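Local atomic coordinates of predicted component of a thermophile-specific DNA repair system, contains a RAMP domain (Methanopyrus kandleri, PDB entry 4N0L), a protein that binds CRISPR RNA as the Csm3 subunit of a type III-A CRISPR system and probably cleaves target RNA. Residues G134-E139 against Y145-R150; D75-A80 against P107-N112. One frame throughout, in Å; residues are numbered along the deposited sequence.

Both contacts lie in a zinc-bearing part of the chain, on the same side of its centre and outside the antiparallel sheet of the RRM-like fold. Their centres are about 14 Å apart. They come in series: 75-80 with 107-112 closes before 134-139 with 145-150 opens. Each sets the end of a short helix, 74-78 or 133-137, against a loop. Helix 74-78 joins them. The hydroxyls of Tyr-145 and Tyr-148, both in 145-150, reach this helix. Contact 2 adjoins the zinc site; contact 1 lies farther out, with its centre about 30 Å from the centre of the chain against about 19 Å for contact 2, and reaches the site through helix 74-78.

Contact 1 of 2, residues G134-E139 against Y145-R150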
loop_
_atom_site.group_PDB
_atom_site.type_symbol
_atom_site.label_atom_id
_atom_site.label_comp_id
_atom_site.label_asym_id
_atom_site.label_seq_id
_atom_site.Cartn_x
_atom_site.Cartn_y
_atom_site.Cartn_z
ATOM N N GLY A 134 -4.238 -16.894 26.778
ATOM C CA GLY A 134 -4.794 -16.207 27.929
ATOM C C GLY A 134 -5.560 -14.965 27.518
ATOM O O GLY A 134 -6.691 -14.741 27.954
ATOM N N ARG A 135 -4.935 -14.155 26.670
ATOM C CA ARG A 135 -5.566 -12.956 26.136
ATOM C C ARG A 135 -6.802 -13.307 25.313
ATOM O O ARG A 135 -7.870 -12.723 25.502
ATOM C CB ARG A 135 -4.565 -12.172 25.281
ATOM C CG ARG A 135 -5.091 -10.872 24.692
ATOM C CD ARG A 135 -3.999 -10.180 23.889
ATOM N NE ARG A 135 -4.499 -9.052 23.107
ATOM C CZ ARG A 135 -3.962 -8.645 21.960
ATOM N NH1 ARG A 135 -2.912 -9.280 21.455
ATOM N NH2 ARG A 135 -4.479 -7.610 21.312
ATOM N N LEU A 136 -6.646 -14.282 24.421
ATOM C CA LEU A 136 -7.720 -14.733 23.538
ATOM C C LEU A 136 -8.977 -15.166 24.281
ATOM O O LEU A 136 -10.091 -14.790 23.916
ATOM C CB LEU A 136 -7.227 -15.898 22.676
ATOM C CG LEU A 136 -6.589 -15.614 21.313
ATOM C CD1 LEU A 136 -6.032 -14.200 21.217
ATOM C CD2 LEU A 136 -5.516 -16.653 21.021
ATOM N N GLU A 137 -8.785 -15.975 25.316
ATOM C CA GLU A 137 -9.898 -16.592 26.025
ATOM C C GLU A 137 -10.577 -15.634 27.002
ATOM O O GLU A 137 -11.720 -15.856 27.399
ATOM C CB GLU A 137 -9.414 -17.855 26.735
ATOM C CG GLU A 137 -9.150 -18.993 25.752
ATOM C CD GLU A 137 -8.641 -20.253 26.415
ATOM O OE1 GLU A 137 -8.126 -20.165 27.548
ATOM O OE2 GLU A 137 -8.752 -21.333 25.797
ATOM N N ASP A 138 -9.872 -14.577 27.397
ATOM C CA ASP A 138 -10.474 -13.531 28.222
ATOM C C ASP A 138 -11.565 -12.807 27.438
ATOM O O ASP A 138 -11.363 -12.424 26.286
ATOM C CB ASP A 138 -9.422 -12.532 28.711
ATOM C CG ASP A 138 -9.983 -11.547 29.727
ATOM O OD1 ASP A 138 -10.059 -11.899 30.925
ATOM O OD2 ASP A 138 -10.351 -10.421 29.329
ATOM N N GLU A 139 -12.730 -12.651 28.057
ATOM C CA GLU A 139 -13.868 -12.021 27.397
ATOM C C GLU A 139 -13.636 -10.533 27.123
ATOM O O GLU A 139 -13.976 -10.037 26.050
ATOM C CB GLU A 139 -15.134 -12.192 28.241
ATOM C CG GLU A 139 -15.688 -13.611 28.276
ATOM C CD GLU A 139 -16.787 -13.779 29.314
ATOM O OE1 GLU A 139 -16.834 -12.971 30.266
ATOM O OE2 GLU A 139 -17.598 -14.719 29.185
ATOM N N TYR A 145 -12.536 -17.052 23.846
ATOM C CA TYR A 145 -12.176 -18.424 23.507
ATOM C C TYR A 145 -10.926 -18.406 22.638
ATOM O O TYR A 145 -10.502 -17.347 22.172
ATOM C CB TYR A 145 -13.318 -19.135 22.776
ATOM C CG TYR A 145 -13.456 -18.743 21.321
ATOM C CD1 TYR A 145 -14.138 -17.592 20.951
ATOM C CD2 TYR A 145 -12.911 -19.533 20.317
ATOM C CE1 TYR A 145 -14.264 -17.234 19.624
ATOM C CE2 TYR A 145 -13.033 -19.183 18.989
ATOM C CZ TYR A 145 -13.709 -18.034 18.648
ATOM O OH TYR A 145 -13.831 -17.687 17.325
ATOM N N ASP A 146 -10.343 -19.577 22.415
ATOM C CA ASP A 146 -9.130 -19.684 21.614
ATOM C C ASP A 146 -9.441 -20.275 20.244
ATOM O O ASP A 146 -9.767 -21.456 20.132
ATOM C CB ASP A 146 -8.083 -20.535 22.341
ATOM C CG ASP A 146 -6.810 -20.708 21.535
ATOM O OD1 ASP A 146 -6.151 -21.759 21.680
ATOM O OD2 ASP A 146 -6.462 -19.786 20.767
ATOM N N PRO A 147 -9.350 -19.444 19.196
ATOM C CA PRO A 147 -9.677 -19.865 17.831
ATOM C C PRO A 147 -8.507 -20.540 17.123
ATOM O O PRO A 147 -8.665 -21.004 15.994
ATOM C CB PRO A 147 -10.034 -18.547 17.148
ATOM C CG PRO A 147 -9.138 -17.556 17.816
ATOM C CD PRO A 147 -9.020 -18.008 19.259
ATOM N N TYR A 148 -7.349 -20.587 17.774
ATOM C CA TYR A 148 -6.136 -21.091 17.137
ATOM C C TYR A 148 -5.762 -22.504 17.580
ATOM O O TYR A 148 -4.636 -22.952 17.353
ATOM C CB TYR A 148 -4.974 -20.135 17.407
ATOM C CG TYR A 148 -5.216 -18.749 16.865
ATOM C CD1 TYR A 148 -5.613 -18.561 15.547
ATOM C CD2 TYR A 148 -5.061 -17.629 17.670
ATOM C CE1 TYR A 148 -5.841 -17.296 15.044
ATOM C CE2 TYR A 148 -5.288 -16.355 17.176
ATOM C CZ TYR A 148 -5.679 -16.197 15.861
ATOM O OH TYR A 148 -5.907 -14.937 15.359
ATOM N N GLY A 149 -6.709 -23.201 18.198
ATOM C CA GLY A 149 -6.468 -24.540 18.707
ATOM C C GLY A 149 -6.017 -25.508 17.630
ATOM O O GLY A 149 -5.094 -26.297 17.839
ATOM N N ARG A 150 -6.667 -25.446 16.473
ATOM C CA ARG A 150 -6.361 -26.352 15.370
ATOM C C ARG A 150 -5.029 -26.035 14.693
ATOM O O ARG A 150 -4.515 -26.843 13.924
ATOM C CB ARG A 150 -7.481 -26.311 14.329
ATOM C CG ARG A 150 -7.490 -25.035 13.514
ATOM C CD ARG A 150 -8.683 -24.963 12.580
ATOM N NE ARG A 150 -8.503 -25.797 11.395
ATOM C CZ ARG A 150 -9.426 -25.963 10.453
ATOM N NH1 ARG A 150 -10.599 -25.355 10.557
ATOM N NH2 ARG A 150 -9.176 -26.738 9.405
HETATM O O HOH W 1 -10.806 -22.147 23.611
#
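The last turn of helix 133-137 meets the returning loop 145-150 where Glu-137 CA and Tyr-145 CA come within 3.9 Å. Tyr-145 N gives a weak, bent hydrogen bond to Leu-136 O (3.3 Å, 134° at the hydrogen). Leu-136 points at the loop and carries the apolar part. Its CG lies 4.0 Å from Pro-147 CD. Its CD2 meets the Tyr-148 ring at the edge, near the ring plane, 3.5 Å from CD2 of that ring. Pro-147 CG sits over the centre of one face of the same ring. Tyr-148 OH is held by Val-76 O.

Asp-146 has its CG anti to the backbone N (chi1 179°), which sets the carboxylate beside the carbonyl carbon. From there OD2 reaches forward and accepts Tyr-148 N at 3.2 Å, from well above the carboxylate plane, while OD1 makes a salt bridge to Arg-152. Glu-137 CG is anti to the carbonyl carbon and lies 3.6 Å from Asp-146 N. The extended chain beyond it carries OE2 to a water, which donates to OE2 and accepts from Asp-146 N at 2.9 Å. The planes of the two carboxylates are 77° apart, and the salt bridge to Arg-152 would partly offset the charge of Asp-146. The OD2 bond makes an Asx turn, in a loop that folds back on its helix near the zinc site, the Tyr-148 side chain about 9 Å from the zinc.

Contact 2 of 2, residues D75-A80 against P107-N112; sequences DVFFGA and PPWLEN
Trp-109 has its CG between the backbone N and the carbonyl carbon (chi1 65°), which turns the indole toward Val-76, and Phe-77 has its CG anti to the backbone N (chi1 -173°), which sets its ring edge against Trp-109 CB, beside the zinc site. That site is formed by His-86, Cys-88, Cys-115 and Cys-118. Residues 107-110 form a type I beta turn, closed by Leu-110 N to Pro-107 O, and Trp-109 projects from it toward helix 74-78.

The two aromatic side chains cross obliquely without stacking. Trp-109 CB comes in at the edge of the Phe-77 ring, in its plane, 3.8 Å from CE1. Pro-107 CB lies over one face of the indole, offset toward the rim. His-86 also meets both rings: it stacks on Phe-77 and lies edge-to-face with Trp-109. His-86 ND1 donates a hydrogen bond to Phe-77 O. Trp-109 also touches Cys-88 and Cys-115, so the apolar cluster packs directly on zinc ligands.

Val-76 supplies the other half of the contact. Its CG1 reaches Pro-108 CG at 4.2 Å. The same methyl lies in the indole plane, at its edge, with CG1 3.7 Å from Trp-109 CZ3.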
loop_
_atom_site.group_PDB
_atom_site.type_symbol
_atom_site.label_atom_id
_atom_site.label_comp_id
_atom_site.label_asym_id
_atom_site.label_seq_id
_atom_site.Cartn_x
_atom_site.Cartn_y
_atom_site.Cartn_z
ATOM N N ASP A 75 -12.589 -14.148 13.195
ATOM C CA ASP A 75 -12.045 -14.473 14.512
ATOM C C ASP A 75 -10.613 -14.999 14.404
ATOM O O ASP A 75 -9.737 -14.601 15.166
ATOM C CB ASP A 75 -12.926 -15.496 15.229
ATOM C CG ASP A 75 -14.174 -14.875 15.830
ATOM O OD1 ASP A 75 -14.319 -13.636 15.766
ATOM O OD2 ASP A 75 -15.006 -15.629 16.379
ATOM N N VAL A 76 -10.384 -15.892 13.448
ATOM C CA VAL A 76 -9.054 -16.444 13.215
ATOM C C VAL A 76 -8.106 -15.400 12.626
ATOM O O VAL A 76 -6.953 -15.283 13.047
ATOM C CB VAL A 76 -9.113 -17.669 12.270
ATOM C CG1 VAL A 76 -7.711 -18.123 11.881
ATOM C CG2 VAL A 76 -9.888 -18.804 12.919
ATOM N N PHE A 77 -8.598 -14.636 11.656
ATOM C CA PHE A 77 -7.755 -13.689 10.933
ATOM C C PHE A 77 -7.345 -12.483 11.783
ATOM O O PHE A 77 -6.199 -12.041 11.722
ATOM C CB PHE A 77 -8.468 -13.214 9.664
ATOM C CG PHE A 77 -7.608 -12.370 8.767
ATOM C CD1 PHE A 77 -6.579 -12.942 8.035
ATOM C CD2 PHE A 77 -7.830 -11.007 8.652
ATOM C CE1 PHE A 77 -5.784 -12.170 7.207
ATOM C CE2 PHE A 77 -7.042 -10.229 7.824
ATOM C CZ PHE A 77 -6.017 -10.810 7.101
ATOM N N PHE A 78 -8.278 -11.951 12.567
ATOM C CA PHE A 78 -8.005 -10.745 13.346
ATOM C C PHE A 78 -7.700 -11.039 14.813
ATOM O O PHE A 78 -7.152 -10.187 15.519
ATOM C CB PHE A 78 -9.182 -9.773 13.254
ATOM C CG PHE A 78 -9.356 -9.157 11.891
ATOM C CD1 PHE A 78 -8.372 -8.340 11.356
ATOM C CD2 PHE A 78 -10.504 -9.391 11.149
ATOM C CE1 PHE A 78 -8.527 -7.771 10.101
ATOM C CE2 PHE A 78 -10.665 -8.821 9.897
ATOM C CZ PHE A 78 -9.676 -8.010 9.373
ATOM N N GLY A 79 -8.043 -12.243 15.262
ATOM C CA GLY A 79 -7.813 -12.647 16.639
ATOM C C GLY A 79 -8.357 -11.672 17.665
ATOM O O GLY A 79 -9.542 -11.335 17.651
ATOM N N ALA A 80 -7.478 -11.198 18.540
ATOM C CA ALA A 80 -7.868 -10.297 19.617
ATOM C C ALA A 80 -8.229 -8.901 19.107
ATOM O O ALA A 80 -8.762 -8.083 19.854
ATOM C CB ALA A 80 -6.755 -10.211 20.652
ATOM N N PRO A 107 -1.475 -21.766 9.585
ATOM C CA PRO A 107 -2.366 -20.601 9.604
ATOM C C PRO A 107 -2.812 -20.271 8.184
ATOM O O PRO A 107 -1.964 -20.149 7.301
ATOM C CB PRO A 107 -1.490 -19.491 10.192
ATOM C CG PRO A 107 -0.452 -20.211 10.992
ATOM C CD PRO A 107 -0.206 -21.514 10.290
ATOM N N PRO A 108 -4.127 -20.137 7.963
ATOM C CA PRO A 108 -4.671 -20.088 6.601
ATOM C C PRO A 108 -4.339 -18.804 5.835
ATOM O O PRO A 108 -4.545 -18.761 4.623
ATOM C CB PRO A 108 -6.182 -20.201 6.832
ATOM C CG PRO A 108 -6.392 -19.639 8.190
ATOM C CD PRO A 108 -5.181 -20.025 8.987
ATOM N N TRP A 109 -3.825 -17.788 6.521
ATOM C CA TRP A 109 -3.504 -16.521 5.871
ATOM C C TRP A 109 -2.048 -16.490 5.427
ATOM O O TRP A 109 -1.523 -15.439 5.058
ATOM C CB TRP A 109 -3.783 -15.342 6.806
ATOM C CG TRP A 109 -2.901 -15.316 8.016
ATOM C CD1 TRP A 109 -1.660 -14.757 8.113
ATOM C CD2 TRP A 109 -3.198 -15.862 9.307
ATOM N NE1 TRP A 109 -1.161 -14.929 9.382
ATOM C CE2 TRP A 109 -2.087 -15.603 10.134
ATOM C CE3 TRP A 109 -4.292 -16.548 9.841
ATOM C CZ2 TRP A 109 -2.040 -16.004 11.468
ATOM C CZ3 TRP A 109 -4.244 -16.945 11.165
ATOM C CH2 TRP A 109 -3.125 -16.673 11.963
ATOM N N LEU A 110 -1.397 -17.647 5.469
ATOM C CA LEU A 110 0.007 -17.736 5.096
ATOM C C LEU A 110 0.160 -18.200 3.647
ATOM O O LEU A 110 -0.636 -19.003 3.160
ATOM C CB LEU A 110 0.740 -18.692 6.042
ATOM C CG LEU A 110 1.136 -18.123 7.409
ATOM C CD1 LEU A 110 2.136 -19.034 8.113
ATOM C CD2 LEU A 110 1.689 -16.717 7.274
ATOM N N GLU A 111 1.171 -17.681 2.957
ATOM C CA GLU A 111 1.510 -18.151 1.615
ATOM C C GLU A 111 3.014 -18.364 1.507
ATOM O O GLU A 111 3.793 -17.425 1.688
ATOM C CB GLU A 111 1.035 -17.166 0.544
ATOM C CG GLU A 111 1.230 -17.675 -0.879
ATOM C CD GLU A 111 0.612 -16.766 -1.925
ATOM O OE1 GLU A 111 1.101 -15.627 -2.086
ATOM O OE2 GLU A 111 -0.361 -17.189 -2.586
ATOM N N ASN A 112 3.413 -19.597 1.199
ATOM C CA ASN A 112 4.816 -20.006 1.242
ATOM C C ASN A 112 5.498 -19.597 2.548
ATOM O O ASN A 112 6.645 -19.146 2.550
ATOM C CB ASN A 112 5.582 -19.430 0.047
ATOM C CG ASN A 112 4.984 -19.848 -1.284
ATOM O OD1 ASN A 112 4.505 -20.970 -1.439
ATOM N ND2 ASN A 112 5.012 -18.941 -2.254
#